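Local coordinates for protein carboxypeptidase A (Helicoverpa armigera, PDB 1JQG) that probably removes C-terminal amino acids from peptides as a zinc-dependent carboxypeptidase of the M14 family, made as an inactive proenzyme, at residues E125-Y130 against L216-P221; M176-H181 against V186-T191; L303-F308 against E411-G416. All coordinates share one frame; numbering follows the deposited sequence.

Contact 1 of 3, residues E125-Y130 against L216-P221; sequences EEVDAY and LPVANP
Val127 meets Pro217 and Val218 through a single methyl, CG1, which points from helix 124-137 into the angle between the two residues. Val127 CG1 lies 3.8 Å from Pro217 CB, and Val127 CG1 to Pro217 CG is 4.2 Å, which places the methyl beside the CB-CG bond of the pyrrolidine ring. The second partner is CG2 of Val218, 4.1 Å from Val127 CG1. Seen from CG1, the directions to Pro217 CB and Val218 CG2 open by about 67°, and those two atoms are themselves 4.3 Å apart, so the three carbons form a compact triangle. The torsions account for this choice of branches. In Val127, CG1 stands opposite the backbone N (chi1 175°), which carries it off the helix toward the loop, while CG2 lies farther off. In Val218 it is CG2, the branch beside the backbone N, that turns to the helix. The CA atoms of Val127 and Pro217 remain 7.6 Å apart, so side chains alone bridge the gap.

The contact joins the outer helix 124-137 to the loop that leaves strand 212-216 of the central sheet and leads into helix 221-228. Leu188 of helix 187-200 packs on both Val127 and Pro217, and Tyr224 touches Val218.

All three touching residues are buried, yet the two segments cover only 95 Å² between them. With no polar group meeting another across it, the attachment rests on dispersion and the hydrophobic effect, while Pro217 O bonds to Ser178 OG and the backbones of Leu216 and Ala219 bond to strand 173-178.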
ATOM      1  N   GLU A 125      -7.518   2.356 -16.197  1.00 19.03           N
ATOM      2  CA  GLU A 125      -8.662   2.389 -17.111  1.00 21.73           C
ATOM      3  C   GLU A 125      -9.473   1.099 -17.035  1.00 20.67           C
ATOM      4  O   GLU A 125     -10.686   1.187 -17.060  1.00 19.59           O
ATOM      5  CB  GLU A 125      -8.194   2.631 -18.548  1.00 25.83           C
ATOM      6  CG  GLU A 125      -7.499   3.942 -18.798  1.00 38.07           C
ATOM      7  CD  GLU A 125      -6.079   4.049 -18.262  1.00 43.17           C
ATOM      8  OE1 GLU A 125      -5.497   2.971 -17.988  1.00 35.22           O
ATOM      9  OE2 GLU A 125      -5.576   5.196 -18.126  1.00 45.36           O
ATOM     10  N   GLU A 126      -8.792  -0.058 -16.976  1.00 18.48           N
ATOM     11  CA  GLU A 126      -9.447  -1.344 -16.928  1.00 19.13           C
ATOM     12  C   GLU A 126     -10.193  -1.544 -15.616  1.00 19.03           C
ATOM     13  O   GLU A 126     -11.307  -2.032 -15.592  1.00 22.37           O
ATOM     14  CB  GLU A 126      -8.492  -2.535 -17.143  1.00 22.07           C
ATOM     15  CG  GLU A 126      -7.667  -2.408 -18.423  1.00 30.03           C
ATOM     16  CD  GLU A 126      -6.728  -3.571 -18.627  1.00 34.57           C
ATOM     17  OE1 GLU A 126      -7.206  -4.620 -19.126  1.00 46.21           O
ATOM     18  OE2 GLU A 126      -5.535  -3.432 -18.284  1.00 33.65           O
ATOM     19  N   VAL A 127      -9.638  -1.050 -14.518  1.00 21.43           N
ATOM     20  CA  VAL A 127     -10.262  -1.133 -13.190  1.00 18.95           C
ATOM     21  C   VAL A 127     -11.463  -0.203 -13.124  1.00 15.83           C
ATOM     22  O   VAL A 127     -12.521  -0.520 -12.641  1.00 14.95           O
ATOM     23  CB  VAL A 127      -9.290  -0.825 -12.047  1.00 17.05           C
ATOM     24  CG1 VAL A 127     -10.014  -0.816 -10.695  1.00 16.37           C
ATOM     25  CG2 VAL A 127      -8.160  -1.836 -12.017  1.00 11.36           C
ATOM     26  N   ASP A 128     -11.304   0.988 -13.691  1.00 18.19           N
ATOM     27  CA  ASP A 128     -12.363   1.988 -13.733  1.00 17.23           C
ATOM     28  C   ASP A 128     -13.563   1.469 -14.511  1.00 21.42           C
ATOM     29  O   ASP A 128     -14.733   1.686 -14.169  1.00 25.41           O
ATOM     30  CB  ASP A 128     -11.842   3.266 -14.379  1.00 18.59           C
ATOM     31  CG  ASP A 128     -12.854   4.373 -14.359  1.00 22.19           C
ATOM     32  OD1 ASP A 128     -13.486   4.481 -15.421  1.00 31.82           O
ATOM     33  OD2 ASP A 128     -12.988   5.072 -13.321  1.00 32.24           O
ATOM     34  N   ALA A 129     -13.307   0.834 -15.656  1.00 21.01           N
ATOM     35  CA  ALA A 129     -14.389   0.290 -16.486  1.00 20.68           C
ATOM     36  C   ALA A 129     -15.058  -0.892 -15.798  1.00 20.53           C
ATOM     37  O   ALA A 129     -16.269  -1.065 -15.835  1.00 20.54           O
ATOM     38  CB  ALA A 129     -13.928  -0.162 -17.859  1.00 12.44           C
ATOM     39  N   TYR A 130     -14.252  -1.753 -15.179  1.00 24.13           N
ATOM     40  CA  TYR A 130     -14.700  -2.941 -14.485  1.00 20.84           C
ATOM     41  C   TYR A 130     -15.698  -2.598 -13.376  1.00 19.60           C
ATOM     42  O   TYR A 130     -16.735  -3.247 -13.291  1.00 18.78           O
ATOM     43  CB  TYR A 130     -13.506  -3.689 -13.896  1.00 21.38           C
ATOM     44  CG  TYR A 130     -13.838  -4.896 -13.025  1.00 20.30           C
ATOM     45  CD1 TYR A 130     -14.620  -5.934 -13.525  1.00 17.27           C
ATOM     46  CD2 TYR A 130     -13.366  -4.989 -11.727  1.00 15.74           C
ATOM     47  CE1 TYR A 130     -14.887  -7.054 -12.762  1.00 18.72           C
ATOM     48  CE2 TYR A 130     -13.663  -6.080 -10.930  1.00 16.34           C
ATOM     49  CZ  TYR A 130     -14.405  -7.125 -11.470  1.00 18.20           C
ATOM     50  OH  TYR A 130     -14.630  -8.195 -10.657  1.00 20.28           O
ATOM     51  N   LEU A 216     -11.805   0.641  -2.321  1.00 16.58           N
ATOM     52  CA  LEU A 216     -11.188   1.611  -3.235  1.00 18.93           C
ATOM     53  C   LEU A 216      -9.923   1.000  -3.856  1.00 21.53           C
ATOM     54  O   LEU A 216      -8.847   0.949  -3.245  1.00 21.27           O
ATOM     55  CB  LEU A 216     -10.865   2.914  -2.480  1.00 16.41           C
ATOM     56  CG  LEU A 216     -10.116   4.017  -3.221  1.00 17.82           C
ATOM     57  CD1 LEU A 216     -10.877   4.564  -4.416  1.00 15.78           C
ATOM     58  CD2 LEU A 216      -9.828   5.222  -2.333  1.00 16.84           C
ATOM     59  N   PRO A 217     -10.039   0.443  -5.061  1.00 18.87           N
ATOM     60  CA  PRO A 217      -8.940  -0.222  -5.756  1.00 16.06           C
ATOM     61  C   PRO A 217      -7.746   0.673  -6.012  1.00 21.01           C
ATOM     62  O   PRO A 217      -6.596   0.316  -5.742  1.00 20.12           O
ATOM     63  CB  PRO A 217      -9.585  -0.825  -6.965  1.00 19.70           C
ATOM     64  CG  PRO A 217     -11.067  -0.905  -6.653  1.00 17.83           C
ATOM     65  CD  PRO A 217     -11.313   0.317  -5.794  1.00 16.75           C
ATOM     66  N   VAL A 218      -7.887   1.792  -6.714  1.00 24.03           N
ATOM     67  CA  VAL A 218      -6.855   2.700  -7.117  1.00 19.51           C
ATOM     68  C   VAL A 218      -6.956   4.056  -6.426  1.00 23.25           C
ATOM     69  O   VAL A 218      -7.595   4.999  -6.852  1.00 23.72           O
ATOM     70  CB  VAL A 218      -6.851   2.947  -8.640  1.00 16.16           C
ATOM     71  CG1 VAL A 218      -5.555   3.653  -9.041  1.00 17.51           C
ATOM     72  CG2 VAL A 218      -6.978   1.636  -9.392  1.00 17.08           C
ATOM     73  N   ALA A 219      -6.245   4.181  -5.294  1.00 24.47           N
ATOM     74  CA  ALA A 219      -6.267   5.390  -4.495  1.00 23.90           C
ATOM     75  C   ALA A 219      -5.408   6.510  -5.058  1.00 22.45           C
ATOM     76  O   ALA A 219      -5.702   7.680  -4.744  1.00 24.41           O
ATOM     77  CB  ALA A 219      -5.835   5.088  -3.085  1.00 21.69           C
ATOM     78  N   ASN A 220      -4.509   6.156  -5.954  1.00 17.89           N
ATOM     79  CA  ASN A 220      -3.594   7.103  -6.584  1.00 17.14           C
ATOM     80  C   ASN A 220      -3.499   6.888  -8.099  1.00 18.39           C
ATOM     81  O   ASN A 220      -2.517   6.397  -8.639  1.00 18.66           O
ATOM     82  CB  ASN A 220      -2.216   6.938  -5.921  1.00 17.97           C
ATOM     83  CG  ASN A 220      -1.204   7.993  -6.330  1.00 14.96           C
ATOM     84  OD1 ASN A 220      -0.034   7.804  -5.992  1.00 15.61           O
ATOM     85  ND2 ASN A 220      -1.610   9.030  -7.033  1.00 13.16           N
ATOM     86  N   PRO A 221      -4.539   7.220  -8.849  1.00 21.98           N
ATOM     87  CA  PRO A 221      -4.654   6.997 -10.282  1.00 20.32           C
ATOM     88  C   PRO A 221      -3.605   7.681 -11.144  1.00 20.95           C
ATOM     89  O   PRO A 221      -3.001   7.064 -12.045  1.00 24.54           O
ATOM     90  CB  PRO A 221      -6.082   7.438 -10.576  1.00 16.37           C
ATOM     91  CG  PRO A 221      -6.468   8.400  -9.529  1.00 17.42           C
ATOM     92  CD  PRO A 221      -5.806   7.829  -8.296  1.00 20.23           C
TER

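Contact 2 of 3, residues M176-H181 against V186-T191; sequences MQSLLH and VTLPAT. With ZN (zinc ion), chain B.
Leu179 approaches Thr187 and Leu188 from a left-handed backbone conformation (phi 66°), uncommon for a residue other than glycine, at the point where the chain leaves strand 173-178. Leu179 N lies 3.2 Å from Thr187 OG1, but the N-H...O angle of 133° makes this bond weak. The hydroxyl's stronger partner is the carbonyl of Glu184. OG1 lies between the backbone N and the carbonyl carbon of Thr187 (chi1 63°), and in this position it can serve both partners.

The isobutyl group of Leu179 divides its work. CD2 comes within 3.4 Å of Thr187 OG1, whereas CD1 rests 3.9 Å from Leu188 CB. An alanine here would lose both branches and is likely to open a gap beside Leu188, leaving the Thr187 hydroxyl less well covered. Earlier in the strand, Ser178 CB lies 3.4 Å from Thr187 O, and Ser178 OG is turned to the carbonyl of Pro217. Met176 SD slides past Thr191, 3.8 Å from its OG1.

The axes of strand 176-178 and helix 187-191 pass 7.9 Å apart, running roughly antiparallel, as expected for the strand-to-helix turn that starts a beta-alpha-beta crossover. The turn carries the HxxE zinc motif: His181 ND1 binds the zinc ion at 2.2 Å, Glu184 and His306 complete the protein ligands, and His181 NE2 bonds to Asp252.

One leucine pair and the close-packed serine and threonines thus hold the helix against the strand end, while the Thr187 hydroxyl bonds within the turn and Ser178 OG ties the strand to Pro217 O; together they probably help hold the zinc-bearing loop in shape.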
ATOM      1  N   MET A 176     -11.648  -0.763   2.830  1.00 21.41           N
ATOM      2  CA  MET A 176     -10.384  -1.321   2.302  1.00 21.35           C
ATOM      3  C   MET A 176      -9.881  -0.512   1.121  1.00 17.78           C
ATOM      4  O   MET A 176     -10.663   0.016   0.322  1.00 20.07           O
ATOM      5  CB  MET A 176     -10.730  -2.742   1.921  1.00 28.14           C
ATOM      6  CG  MET A 176      -9.639  -3.587   1.332  1.00 28.49           C
ATOM      7  SD  MET A 176     -10.428  -5.018   0.537  1.00 28.49           S
ATOM      8  CE  MET A 176     -11.537  -5.522   1.820  1.00 22.55           C
ATOM      9  N   GLN A 177      -8.579  -0.292   1.059  1.00 19.02           N
ATOM     10  CA  GLN A 177      -8.001   0.487  -0.045  1.00 18.83           C
ATOM     11  C   GLN A 177      -6.619   0.011  -0.449  1.00 14.72           C
ATOM     12  O   GLN A 177      -5.898  -0.548   0.328  1.00 15.61           O
ATOM     13  CB  GLN A 177      -7.866   1.982   0.268  1.00 20.11           C
ATOM     14  CG  GLN A 177      -7.035   2.284   1.510  1.00 21.48           C
ATOM     15  CD  GLN A 177      -6.942   3.766   1.800  1.00 20.35           C
ATOM     16  OE1 GLN A 177      -8.001   4.379   1.921  1.00 22.04           O
ATOM     17  NE2 GLN A 177      -5.719   4.301   1.894  1.00 16.67           N
ATOM     18  N   SER A 178      -6.208   0.320  -1.662  1.00 16.65           N
ATOM     19  CA  SER A 178      -4.926  -0.059  -2.189  1.00 19.67           C
ATOM     20  C   SER A 178      -4.405   0.966  -3.195  1.00 17.86           C
ATOM     21  O   SER A 178      -5.121   1.872  -3.560  1.00 14.65           O
ATOM     22  CB  SER A 178      -4.953  -1.478  -2.817  1.00 16.58           C
ATOM     23  OG  SER A 178      -5.797  -1.570  -3.945  1.00 14.18           O
ATOM     24  N   LEU A 179      -3.121   0.826  -3.541  1.00 17.33           N
ATOM     25  CA  LEU A 179      -2.476   1.687  -4.513  1.00 17.00           C
ATOM     26  C   LEU A 179      -2.334   3.140  -4.094  1.00 16.09           C
ATOM     27  O   LEU A 179      -2.168   4.015  -4.907  1.00 14.77           O
ATOM     28  CB  LEU A 179      -3.142   1.556  -5.880  1.00 14.61           C
ATOM     29  CG  LEU A 179      -2.856   0.257  -6.665  1.00 16.98           C
ATOM     30  CD1 LEU A 179      -3.490   0.267  -8.046  1.00 15.42           C
ATOM     31  CD2 LEU A 179      -1.378  -0.076  -6.820  1.00 13.33           C
ATOM     32  N   LEU A 180      -2.251   3.416  -2.809  1.00 19.42           N
ATOM     33  CA  LEU A 180      -1.977   4.733  -2.271  1.00 19.97           C
ATOM     34  C   LEU A 180      -0.562   5.150  -2.725  1.00 19.64           C
ATOM     35  O   LEU A 180      -0.341   6.294  -3.134  1.00 16.17           O
ATOM     36  CB  LEU A 180      -2.149   4.752  -0.757  1.00 18.18           C
ATOM     37  CG  LEU A 180      -2.189   6.124  -0.077  1.00 19.14           C
ATOM     38  CD1 LEU A 180      -3.362   6.900  -0.584  1.00 14.66           C
ATOM     39  CD2 LEU A 180      -2.200   6.080   1.440  1.00 13.03           C
ATOM     40  N   HIS A 181       0.376   4.220  -2.633  1.00 17.02           N
ATOM     41  CA  HIS A 181       1.705   4.322  -3.187  1.00 18.65           C
ATOM     42  C   HIS A 181       1.687   3.548  -4.508  1.00 23.16           C
ATOM     43  O   HIS A 181       1.774   2.303  -4.608  1.00 25.21           O
ATOM     44  CB  HIS A 181       2.726   3.745  -2.228  1.00 18.25           C
ATOM     45  CG  HIS A 181       3.043   4.629  -1.076  1.00 16.13           C
ATOM     46  ND1 HIS A 181       3.392   4.242   0.154  1.00 18.26           N
ATOM     47  CD2 HIS A 181       3.090   5.972  -0.902  1.00 19.04           C
ATOM     48  CE1 HIS A 181       3.658   5.095   1.080  1.00 13.30           C
ATOM     49  NE2 HIS A 181       3.462   6.220   0.403  1.00 20.70           N
ATOM     50  N   VAL A 186       1.336  -5.059  -6.492  1.00 20.18           N
ATOM     51  CA  VAL A 186       0.781  -6.256  -5.888  1.00 22.83           C
ATOM     52  C   VAL A 186      -0.379  -5.980  -4.926  1.00 22.39           C
ATOM     53  O   VAL A 186      -1.067  -6.921  -4.524  1.00 21.20           O
ATOM     54  CB  VAL A 186       1.903  -7.083  -5.220  1.00 26.71           C
ATOM     55  CG1 VAL A 186       2.407  -6.535  -3.887  1.00 22.72           C
ATOM     56  CG2 VAL A 186       1.442  -8.532  -5.058  1.00 27.19           C
ATOM     57  N   THR A 187      -0.660  -4.714  -4.576  1.00 18.74           N
ATOM     58  CA  THR A 187      -1.749  -4.378  -3.684  1.00 15.72           C
ATOM     59  C   THR A 187      -3.112  -4.428  -4.365  1.00 18.32           C
ATOM     60  O   THR A 187      -4.142  -4.681  -3.660  1.00 17.32           O
ATOM     61  CB  THR A 187      -1.579  -3.013  -3.011  1.00 14.70           C
ATOM     62  OG1 THR A 187      -1.581  -1.953  -3.974  1.00 17.74           O
ATOM     63  CG2 THR A 187      -0.289  -3.020  -2.207  1.00 24.69           C
ATOM     64  N   LEU A 188      -3.163  -4.170  -5.666  1.00 15.48           N
ATOM     65  CA  LEU A 188      -4.394  -4.142  -6.437  1.00 14.17           C
ATOM     66  C   LEU A 188      -5.066  -5.489  -6.550  1.00 17.65           C
ATOM     67  O   LEU A 188      -6.235  -5.706  -6.170  1.00 15.79           O
ATOM     68  CB  LEU A 188      -4.175  -3.527  -7.828  1.00 13.23           C
ATOM     69  CG  LEU A 188      -5.438  -3.406  -8.711  1.00 19.64           C
ATOM     70  CD1 LEU A 188      -6.546  -2.525  -8.120  1.00 13.10           C
ATOM     71  CD2 LEU A 188      -5.160  -2.875 -10.108  1.00 15.82           C
ATOM     72  N   PRO A 189      -4.333  -6.556  -6.890  1.00 20.08           N
ATOM     73  CA  PRO A 189      -4.883  -7.907  -6.889  1.00 16.91           C
ATOM     74  C   PRO A 189      -5.582  -8.264  -5.596  1.00 20.26           C
ATOM     75  O   PRO A 189      -6.522  -9.073  -5.492  1.00 24.84           O
ATOM     76  CB  PRO A 189      -3.650  -8.775  -7.160  1.00 16.86           C
ATOM     77  CG  PRO A 189      -2.734  -7.883  -7.948  1.00 18.41           C
ATOM     78  CD  PRO A 189      -2.906  -6.535  -7.305  1.00 16.84           C
ATOM     79  N   ALA A 190      -4.982  -7.865  -4.447  1.00 19.31           N
ATOM     80  CA  ALA A 190      -5.545  -8.183  -3.141  1.00 17.71           C
ATOM     81  C   ALA A 190      -6.929  -7.586  -2.940  1.00 21.86           C
ATOM     82  O   ALA A 190      -7.895  -8.226  -2.537  1.00 25.57           O
ATOM     83  CB  ALA A 190      -4.632  -7.659  -2.056  1.00 18.11           C
ATOM     84  N   THR A 191      -7.095  -6.313  -3.286  1.00 20.60           N
ATOM     85  CA  THR A 191      -8.359  -5.606  -3.163  1.00 19.97           C
ATOM     86  C   THR A 191      -9.344  -6.040  -4.225  1.00 22.03           C
ATOM     87  O   THR A 191     -10.570  -5.961  -4.134  1.00 23.02           O
ATOM     88  CB  THR A 191      -8.088  -4.073  -3.235  1.00 22.62           C
ATOM     89  OG1 THR A 191      -9.013  -3.286  -2.494  1.00 27.28           O
ATOM     90  CG2 THR A 191      -7.971  -3.604  -4.671  1.00 12.24           C
TER
HETATM   91 ZN    ZN B 413       3.530   2.108   0.825  1.00 25.88          ZN
HETATM   92  O   HOH W   1       5.088   1.890   2.696  1.00 17.20           O

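Contact 3 of 3, residues L303-F308 against E411-G416; sequences LDIHSF and EGIKVG. With ZN (zinc ion), chain B.
Ile413 reaches from helix 402-421 toward Leu303 and Ile305, and each step along its side chain brings it nearer the sheet. CB stays back, 4.5 Å from Leu303 CD1. Of its two branches, the methyl CG2 lies 4.0 Å from Leu303 CD1, and CG1 is 4.1 Å from that same leucine methyl, so Leu303 CD1 sits over the fork of the isoleucine. Since CG1 is placed opposite the carbonyl carbon (chi1 -61°) and the chain continues extended, CD1 advances to meet Ile305 CD1 tip to tip at 4.0 Å.

Leu303 and Ile305 belong to strand 299-307, within the eight-stranded mixed sheet of the M14 alpha/beta fold, and helix 402-421 covers this face; Met176 of the neighbouring strand touches both isoleucines.

His306 ND1 binds the zinc ion at 2.4 Å, and Asp304 acts behind it as a second-shell partner. His306 NE2 bonds to Asp304 OD2 at 2.8 Å with an N-H...O angle of 152°. The oxygen lies in the ring plane, but the imidazole meets the carboxylate from above, 58° out of its plane. Together with the zinc bond, this probably limits rotation of the ring, and the carboxylate may polarise the imidazole; Asp304 OD1 is in turn held by Gln177 NE2.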
ATOM      1  N   LEU A 303      -8.522  -0.857   6.483  1.00 13.72           N
ATOM      2  CA  LEU A 303      -7.313  -1.493   6.014  1.00 19.74           C
ATOM      3  C   LEU A 303      -6.664  -0.719   4.866  1.00 18.30           C
ATOM      4  O   LEU A 303      -7.229  -0.517   3.801  1.00 17.64           O
ATOM      5  CB  LEU A 303      -7.569  -2.958   5.611  1.00 22.61           C
ATOM      6  CG  LEU A 303      -8.157  -3.887   6.669  1.00 24.41           C
ATOM      7  CD1 LEU A 303      -8.451  -5.273   6.122  1.00 32.26           C
ATOM      8  CD2 LEU A 303      -7.252  -3.995   7.894  1.00 28.54           C
ATOM      9  N   ASP A 304      -5.435  -0.294   5.071  1.00 19.62           N
ATOM     10  CA  ASP A 304      -4.633   0.377   4.044  1.00 18.90           C
ATOM     11  C   ASP A 304      -3.598  -0.630   3.558  1.00 17.15           C
ATOM     12  O   ASP A 304      -2.603  -0.890   4.258  1.00 19.19           O
ATOM     13  CB  ASP A 304      -3.964   1.622   4.642  1.00 17.23           C
ATOM     14  CG  ASP A 304      -3.256   2.468   3.609  1.00 16.42           C
ATOM     15  OD1 ASP A 304      -3.443   2.278   2.394  1.00 17.24           O
ATOM     16  OD2 ASP A 304      -2.478   3.362   4.023  1.00 21.07           O
ATOM     17  N   ILE A 305      -3.844  -1.198   2.393  1.00 16.93           N
ATOM     18  CA  ILE A 305      -3.000  -2.249   1.848  1.00 20.99           C
ATOM     19  C   ILE A 305      -1.795  -1.724   1.095  1.00 20.66           C
ATOM     20  O   ILE A 305      -1.896  -1.189  -0.007  1.00 22.91           O
ATOM     21  CB  ILE A 305      -3.819  -3.253   0.984  1.00 21.92           C
ATOM     22  CG1 ILE A 305      -4.948  -3.835   1.886  1.00 15.40           C
ATOM     23  CG2 ILE A 305      -2.975  -4.398   0.456  1.00 10.70           C
ATOM     24  CD1 ILE A 305      -5.923  -4.750   1.179  1.00 26.74           C
ATOM     25  N   HIS A 306      -0.616  -2.007   1.634  1.00 18.54           N
ATOM     26  CA  HIS A 306       0.635  -1.669   1.006  1.00 21.03           C
ATOM     27  C   HIS A 306       1.457  -2.940   0.718  1.00 24.79           C
ATOM     28  O   HIS A 306       1.120  -4.065   0.980  1.00 24.27           O
ATOM     29  CB  HIS A 306       1.506  -0.773   1.921  1.00 11.96           C
ATOM     30  CG  HIS A 306       0.909   0.575   2.148  1.00 19.42           C
ATOM     31  ND1 HIS A 306       1.307   1.699   1.510  1.00 18.03           N
ATOM     32  CD2 HIS A 306      -0.100   1.059   2.921  1.00 15.67           C
ATOM     33  CE1 HIS A 306       0.732   2.800   1.825  1.00 15.06           C
ATOM     34  NE2 HIS A 306      -0.181   2.412   2.695  1.00 20.71           N
ATOM     35  N   SER A 307       2.575  -2.670   0.063  1.00 29.06           N
ATOM     36  CA  SER A 307       3.599  -3.554  -0.287  1.00 27.22           C
ATOM     37  C   SER A 307       5.011  -2.877  -0.237  1.00 29.86           C
ATOM     38  O   SER A 307       5.067  -1.646  -0.272  1.00 28.15           O
ATOM     39  CB  SER A 307       3.585  -4.248  -1.655  1.00 30.49           C
ATOM     40  OG  SER A 307       4.046  -3.397  -2.696  1.00 28.44           O
ATOM     41  N   PHE A 308       5.981  -3.137   0.628  1.00 25.48           N
ATOM     42  CA  PHE A 308       6.451  -4.512   0.700  1.00 26.60           C
ATOM     43  C   PHE A 308       6.941  -4.922   2.088  1.00 27.82           C
ATOM     44  O   PHE A 308       7.481  -4.008   2.787  1.00 23.70           O
ATOM     45  CB  PHE A 308       7.234  -5.094  -0.475  1.00 29.87           C
ATOM     46  CG  PHE A 308       8.680  -4.725  -0.412  1.00 33.80           C
ATOM     47  CD1 PHE A 308       9.543  -5.540   0.306  1.00 31.17           C
ATOM     48  CD2 PHE A 308       9.208  -3.602  -1.015  1.00 33.05           C
ATOM     49  CE1 PHE A 308      10.886  -5.256   0.419  1.00 29.87           C
ATOM     50  CE2 PHE A 308      10.546  -3.303  -0.907  1.00 32.44           C
ATOM     51  CZ  PHE A 308      11.397  -4.130  -0.198  1.00 29.46           C
ATOM     52  N   GLU A 411      -7.754 -14.432   3.177  1.00 17.87           N
ATOM     53  CA  GLU A 411      -7.789 -15.244   4.378  1.00 19.77           C
ATOM     54  C   GLU A 411      -7.659 -14.388   5.632  1.00 21.21           C
ATOM     55  O   GLU A 411      -8.278 -14.685   6.656  1.00 25.63           O
ATOM     56  CB  GLU A 411      -6.715 -16.343   4.353  1.00 18.65           C
ATOM     57  CG  GLU A 411      -6.800 -17.310   3.199  1.00 20.72           C
ATOM     58  CD  GLU A 411      -8.181 -17.986   3.192  1.00 29.94           C
ATOM     59  OE1 GLU A 411      -8.383 -18.619   4.253  1.00 20.20           O
ATOM     60  OE2 GLU A 411      -9.007 -17.905   2.232  1.00 35.90           O
ATOM     61  N   GLY A 412      -6.749 -13.406   5.594  1.00 20.04           N
ATOM     62  CA  GLY A 412      -6.522 -12.541   6.753  1.00 17.58           C
ATOM     63  C   GLY A 412      -7.614 -11.496   6.913  1.00 16.62           C
ATOM     64  O   GLY A 412      -8.055 -11.176   8.004  1.00 17.49           O
ATOM     65  N   ILE A 413      -8.064 -10.965   5.782  1.00 18.24           N
ATOM     66  CA  ILE A 413      -9.081  -9.927   5.759  1.00 20.53           C
ATOM     67  C   ILE A 413     -10.412 -10.412   6.328  1.00 20.94           C
ATOM     68  O   ILE A 413     -11.009  -9.700   7.110  1.00 22.05           O
ATOM     69  CB  ILE A 413      -9.249  -9.342   4.333  1.00 17.76           C
ATOM     70  CG1 ILE A 413      -7.939  -8.715   3.875  1.00 17.29           C
ATOM     71  CG2 ILE A 413     -10.383  -8.319   4.297  1.00 15.97           C
ATOM     72  CD1 ILE A 413      -7.871  -8.017   2.542  1.00 18.07           C
ATOM     73  N   LYS A 414     -10.920 -11.564   5.889  1.00 19.38           N
ATOM     74  CA  LYS A 414     -12.203 -12.044   6.353  1.00 22.12           C
ATOM     75  C   LYS A 414     -12.175 -12.432   7.835  1.00 25.57           C
ATOM     76  O   LYS A 414     -13.155 -12.372   8.611  1.00 25.40           O
ATOM     77  CB  LYS A 414     -12.726 -13.206   5.492  1.00 21.22           C
ATOM     78  CG  LYS A 414     -11.996 -14.514   5.549  1.00 23.83           C
ATOM     79  CD  LYS A 414     -12.441 -15.420   4.368  1.00 18.05           C
ATOM     80  CE  LYS A 414     -11.446 -16.586   4.218  0.50 14.42           C
ATOM     81  NZ  LYS A 414     -12.090 -17.657   3.423  0.50 15.96           N
ATOM     82  N   VAL A 415     -11.017 -12.862   8.325  1.00 25.43           N
ATOM     83  CA  VAL A 415     -10.836 -13.236   9.713  1.00 21.72           C
ATOM     84  C   VAL A 415     -10.881 -11.961  10.529  1.00 21.89           C
ATOM     85  O   VAL A 415     -11.442 -11.970  11.637  1.00 24.54           O
ATOM     86  CB  VAL A 415      -9.534 -13.988   9.957  1.00 23.05           C
ATOM     87  CG1 VAL A 415      -9.123 -13.972  11.414  1.00 29.56           C
ATOM     88  CG2 VAL A 415      -9.632 -15.463   9.556  1.00 27.58           C
ATOM     89  N   GLY A 416     -10.275 -10.917   9.952  1.00 17.94           N
ATOM     90  CA  GLY A 416     -10.214  -9.628  10.634  1.00 17.35           C
ATOM     91  C   GLY A 416     -11.574  -8.945  10.664  1.00 19.01           C
ATOM     92  O   GLY A 416     -11.992  -8.433  11.720  1.00 20.85           O
TER
HETATM   93 ZN    ZN B 413       3.530   2.108   0.825  1.00 25.88          ZN
HETATM   94  O   HOH W   1       5.088   1.890   2.696  1.00 17.20           O

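How the contacts relate
All three contacts are buried, but they differ in how central they are: contact 2 lies about 6 Å from the chain centre, contact 3 about 10 Å and contact 1 about 14 Å, measured from their own centres. Contacts 2 and 3 rest on neighbouring strands of one sheet, where Gln177 O and Ile305 N, 3.0 Å apart, are probably hydrogen-bonded, and each supplies a histidine to the same zinc ion. Contact 1 joins contact 2 where Leu216 N meets Met176 O at 2.9 Å, while contacts 1 and 3 do not touch. Across the segments, 1 and 3 are purely aliphatic helix attachments; contact 2, next to the metal loop, mixes leucine packing with hydroxyls.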